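Local coordinates for protein RNA polymerase sigma factor SIGMA-28 (FliA) (PDB 1RP3) that probably directs RNA polymerase to flagellar promoters as an alternative sigma factor, and is held here in an inactive conformation by the anti-sigma factor FlgM, at residues E130-T135 with S216-S221; R99-V104 with K123-S128. All blocks are in the same frame, centred on the assembly; numbering follows the deposited sequence.

How the contacts relate
The centres of the two contacts lie about 10 Å apart on the same side of the chain's centre. Contact 1, about 17 Å from that centre, is the more interior: of its four touching residues Leu132 and Ser218 are buried and none is exposed. It joins regions 3 and 4, setting helix 129-158 against the start of helix 217-236. Contact 2, about 25 Å out, joins helices 92-112 and 118-125 within sigma-70 region 3, with Ile101 buried but Glu124 exposed. Leu132 ties them together, its CD1 lying 3.9 Å from Ile101 CD1. Contact 2 meets through aliphatic carbons alone, whereas contact 1 adds an aromatic ring and a serine hydroxyl bonded to Asp118.

Contact 1: residues E130-T135 with S216-S221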
# COMPACT_ATOMS: atom_id res chain seq x y z
N GLU A 130 8.77 -8.77 -18.69
CA GLU A 130 9.09 -7.75 -17.69
C GLU A 130 8.26 -6.51 -18.01
O GLU A 130 7.71 -5.88 -17.11
CB GLU A 130 10.58 -7.42 -17.71
N GLU A 131 8.14 -6.18 -19.29
CA GLU A 131 7.36 -5.03 -19.74
C GLU A 131 5.90 -5.21 -19.39
O GLU A 131 5.22 -4.26 -18.99
CB GLU A 131 7.50 -4.84 -21.26
CG GLU A 131 6.77 -3.62 -21.83
CD GLU A 131 7.27 -2.30 -21.26
OE1 GLU A 131 8.50 -2.17 -21.04
OE2 GLU A 131 6.44 -1.39 -21.03
N LEU A 132 5.42 -6.44 -19.54
CA LEU A 132 4.04 -6.80 -19.23
C LEU A 132 3.78 -6.66 -17.73
O LEU A 132 2.82 -6.03 -17.32
CB LEU A 132 3.75 -8.23 -19.68
CG LEU A 132 2.37 -8.81 -19.34
CD1 LEU A 132 1.27 -8.00 -20.01
CD2 LEU A 132 2.30 -10.27 -19.76
N PHE A 133 4.65 -7.26 -16.92
CA PHE A 133 4.51 -7.21 -15.48
C PHE A 133 4.47 -5.77 -14.96
O PHE A 133 3.73 -5.47 -14.03
CB PHE A 133 5.63 -8.00 -14.79
CG PHE A 133 5.55 -9.49 -15.01
CD1 PHE A 133 4.32 -10.11 -15.25
CD2 PHE A 133 6.70 -10.27 -14.98
CE1 PHE A 133 4.24 -11.48 -15.46
CE2 PHE A 133 6.63 -11.64 -15.19
CZ PHE A 133 5.39 -12.25 -15.42
N LYS A 134 5.24 -4.89 -15.59
CA LYS A 134 5.26 -3.49 -15.21
C LYS A 134 3.89 -2.89 -15.52
O LYS A 134 3.25 -2.30 -14.64
CB LYS A 134 6.34 -2.73 -15.99
N THR A 135 3.43 -3.09 -16.75
CA THR A 135 2.15 -2.57 -17.20
C THR A 135 0.97 -3.02 -16.34
O THR A 135 0.12 -2.20 -15.97
CB THR A 135 1.91 -2.89 -18.68
OG1 THR A 135 3.02 -2.38 -19.43
CG2 THR A 135 0.64 -2.20 -19.19
N SER A 216 -1.84 -17.61 -14.33
CA SER A 216 -0.91 -16.58 -14.78
C SER A 216 -1.03 -15.30 -13.95
O SER A 216 -2.02 -15.10 -13.25
CB SER A 216 -1.20 -16.21 -16.23
OG SER A 216 -2.44 -15.52 -16.32
N VAL A 217 -0.03 -14.43 -14.07
CA VAL A 217 -0.03 -13.16 -13.36
C VAL A 217 -1.08 -12.26 -14.02
O VAL A 217 -1.79 -11.53 -13.34
CB VAL A 217 1.36 -12.48 -13.39
CG1 VAL A 217 1.30 -11.09 -12.73
CG2 VAL A 217 2.37 -13.36 -12.68
N SER A 218 -1.21 -12.36 -15.34
CA SER A 218 -2.21 -11.59 -16.07
C SER A 218 -3.63 -11.88 -15.56
O SER A 218 -4.45 -10.97 -15.42
CB SER A 218 -2.14 -11.90 -17.55
OG SER A 218 -0.83 -11.66 -18.02
N ARG A 219 -3.89 -13.15 -15.25
CA ARG A 219 -5.19 -13.56 -14.74
C ARG A 219 -5.44 -13.01 -13.34
O ARG A 219 -6.53 -12.51 -13.05
CB ARG A 219 -5.30 -15.09 -14.74
CG ARG A 219 -6.56 -15.64 -14.07
CD ARG A 219 -7.82 -15.09 -14.70
NE ARG A 219 -9.01 -15.63 -14.04
CZ ARG A 219 -10.26 -15.43 -14.44
NH1 ARG A 219 -10.50 -14.70 -15.53
NH2 ARG A 219 -11.26 -15.97 -13.76
N VAL A 220 -4.45 -13.13 -12.45
CA VAL A 220 -4.61 -12.64 -11.09
C VAL A 220 -4.80 -11.13 -11.11
O VAL A 220 -5.60 -10.58 -10.36
CB VAL A 220 -3.41 -13.02 -10.20
CG1 VAL A 220 -3.50 -12.31 -8.85
CG2 VAL A 220 -3.41 -14.51 -9.96
N SER A 221 -4.15 -10.47 -12.07
CA SER A 221 -4.25 -9.03 -12.22
C SER A 221 -5.62 -8.53 -12.67
O SER A 221 -6.11 -7.53 -12.14
CB SER A 221 -3.15 -8.51 -13.15
OG SER A 221 -1.89 -8.63 -12.50
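The junction between the region 3 and region 4 helices is made here by Phe133 and Leu132 of helix 129-158, which meet Val217 and Ser218 in the first turn of helix 217-236. Phe133 turns CG beside its backbone N (chi1 -68°), and this brings one corner of the ring over to the valine. Phe133 CE1 is 3.7 Å from Val217 CB and 3.8 Å from Val217 CG2, so it rests at the branch point of the isopropyl group. Val217 CB approaches the ring obliquely, and the two side chains cross at about a right angle. Beside this pair, Leu132 brings CD2 to 3.8 Å from Ser218 OG, a van der Waals contact rather than a polar one.

Helices 206-212 and 217-236 probably form the helix-turn-helix of region 4, as in other sigma factors, and Ser216 caps the second: its OG accepts from Arg219 N at 3.0 Å, with an N-H...O angle of 151°. The next positions of the same turn are held from region 3, because the Asp118 carboxylate bonds Val217 N through OD2 and Ser218 OG through OD1. A helix N-terminus would probably favour the negative charge there. The buried hydroxyl of Ser218 therefore has its polar partner in Asp118, while Leu132 touches it with a methyl. One turn on, Ser221 OG bonds Val217 O at 3.0 Å from above the carbonyl plane (41° out of it), and Val217 O also accepts from Ser221 N.

Contact 2: residues R99-V104 with K123-S128; sequences RRIKEV and KELGIS
Leu125, at the last turn of helix 118-125, points at helix 92-112 and divides its two methyls between Ile101 and Val104; both helices belong to sigma-70 region 3 and pack together here. From CB the chain runs to CG, which sits beside the backbone N (chi1 -75°); neither carbon comes within 4.2 Å of the opposing segment, and the touching is done by the branches beyond. Leu125 CD1 meets Ile101 CG1 at 3.9 Å, the two side chains crossing at about a right angle. Leu125 CD2 meets Val104 CG2 at 3.8 Å, on a more slanting approach. The other valine methyl is used as well, since Val104 CG1 lies 3.7 Å from Glu124 CB. Val104 thus spans two consecutive residues of the opposing helix, and the nearest pair of CA atoms is Val104 CA and Glu124 CA, 6.9 Å apart.

The helix ends directly after Leu125 in a Schellman motif: Gly126 takes positive phi (79°), with two bonds back into the last turn, one of them Gly126 N to Lys123 O at 3.0 Å. The chain then passes to Ser128, whose OG caps helix 129-158 through Glu131 N.

Glu124 takes part through its aliphatic CB, its carboxylate making no hydrogen bond across the contact. This pairing therefore rests on the shape and burial of aliphatic groups, without directional bonds to fix its register.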
# COMPACT_ATOMS: atom_id res chain seq x y z
N ARG A 99 -6.97 -1.96 -22.03
CA ARG A 99 -7.94 -2.43 -23.01
C ARG A 99 -7.29 -3.43 -23.95
O ARG A 99 -7.75 -4.57 -24.08
CB ARG A 99 -8.53 -1.26 -23.79
N ARG A 100 -6.16 -3.03 -24.54
CA ARG A 100 -5.42 -3.87 -25.46
C ARG A 100 -5.11 -5.22 -24.84
O ARG A 100 -5.29 -6.25 -25.49
CB ARG A 100 -4.11 -3.18 -25.89
N ILE A 101 -4.66 -5.22 -23.58
CA ILE A 101 -4.34 -6.46 -22.87
C ILE A 101 -5.55 -7.36 -22.66
O ILE A 101 -5.48 -8.56 -22.91
CB ILE A 101 -3.64 -6.16 -21.51
CG1 ILE A 101 -2.24 -5.59 -21.75
CG2 ILE A 101 -3.53 -7.44 -20.66
CD1 ILE A 101 -1.49 -5.21 -20.48
N LYS A 102 -6.67 -6.79 -22.22
CA LYS A 102 -7.88 -7.58 -22.02
C LYS A 102 -8.27 -8.27 -23.34
O LYS A 102 -8.55 -9.47 -23.37
CB LYS A 102 -9.04 -6.71 -21.53
CG LYS A 102 -8.90 -6.25 -20.09
CD LYS A 102 -10.09 -5.42 -19.65
CE LYS A 102 -9.96 -4.95 -18.21
NZ LYS A 102 -11.11 -4.07 -17.82
N GLU A 103 -8.22 -7.50 -24.43
CA GLU A 103 -8.56 -8.02 -25.75
C GLU A 103 -7.65 -9.18 -26.12
O GLU A 103 -8.12 -10.26 -26.48
CB GLU A 103 -8.47 -6.91 -26.81
CG GLU A 103 -9.60 -5.88 -26.71
CD GLU A 103 -9.55 -4.81 -27.79
OE1 GLU A 103 -8.76 -4.95 -28.76
OE2 GLU A 103 -10.31 -3.82 -27.68
N VAL A 104 -6.34 -8.95 -26.00
CA VAL A 104 -5.35 -9.97 -26.30
C VAL A 104 -5.60 -11.22 -25.47
O VAL A 104 -5.61 -12.33 -26.01
CB VAL A 104 -3.92 -9.45 -26.07
CG1 VAL A 104 -2.92 -10.60 -25.96
CG2 VAL A 104 -3.52 -8.55 -27.23
N LYS A 123 3.94 -12.09 -25.81
CA LYS A 123 4.26 -12.39 -27.21
C LYS A 123 3.23 -11.79 -28.18
O LYS A 123 3.62 -11.14 -29.15
CB LYS A 123 4.41 -13.91 -27.45
N GLU A 124 1.94 -12.00 -27.93
CA GLU A 124 0.92 -11.43 -28.80
C GLU A 124 0.94 -9.91 -28.78
O GLU A 124 0.41 -9.27 -29.68
CB GLU A 124 -0.48 -11.91 -28.42
CG GLU A 124 -1.11 -12.86 -29.43
CD GLU A 124 -1.29 -12.26 -30.82
OE1 GLU A 124 -2.37 -11.67 -31.10
OE2 GLU A 124 -0.36 -12.39 -31.65
N LEU A 125 1.56 -9.34 -27.73
CA LEU A 125 1.67 -7.90 -27.57
C LEU A 125 2.97 -7.35 -28.18
O LEU A 125 3.07 -6.17 -28.50
CB LEU A 125 1.59 -7.53 -26.08
CG LEU A 125 0.19 -7.59 -25.43
CD1 LEU A 125 0.29 -7.58 -23.92
CD2 LEU A 125 -0.66 -6.44 -25.93
N GLY A 126 3.96 -8.23 -28.35
CA GLY A 126 5.23 -7.81 -28.92
C GLY A 126 6.12 -7.11 -27.90
O GLY A 126 6.82 -6.15 -28.23
N ILE A 127 6.08 -7.58 -26.66
CA ILE A 127 6.87 -7.00 -25.57
C ILE A 127 7.43 -8.12 -24.69
O ILE A 127 7.04 -9.28 -24.81
CB ILE A 127 6.02 -6.06 -24.69
CG1 ILE A 127 4.83 -6.82 -24.08
CG2 ILE A 127 5.54 -4.86 -25.50
CD1 ILE A 127 3.87 -5.98 -23.28
N SER A 128 8.35 -7.76 -23.80
CA SER A 128 8.92 -8.74 -22.89
C SER A 128 7.95 -8.97 -21.73
O SER A 128 7.00 -8.20 -21.53
CB SER A 128 10.27 -8.25 -22.35
OG SER A 128 10.12 -7.03 -21.64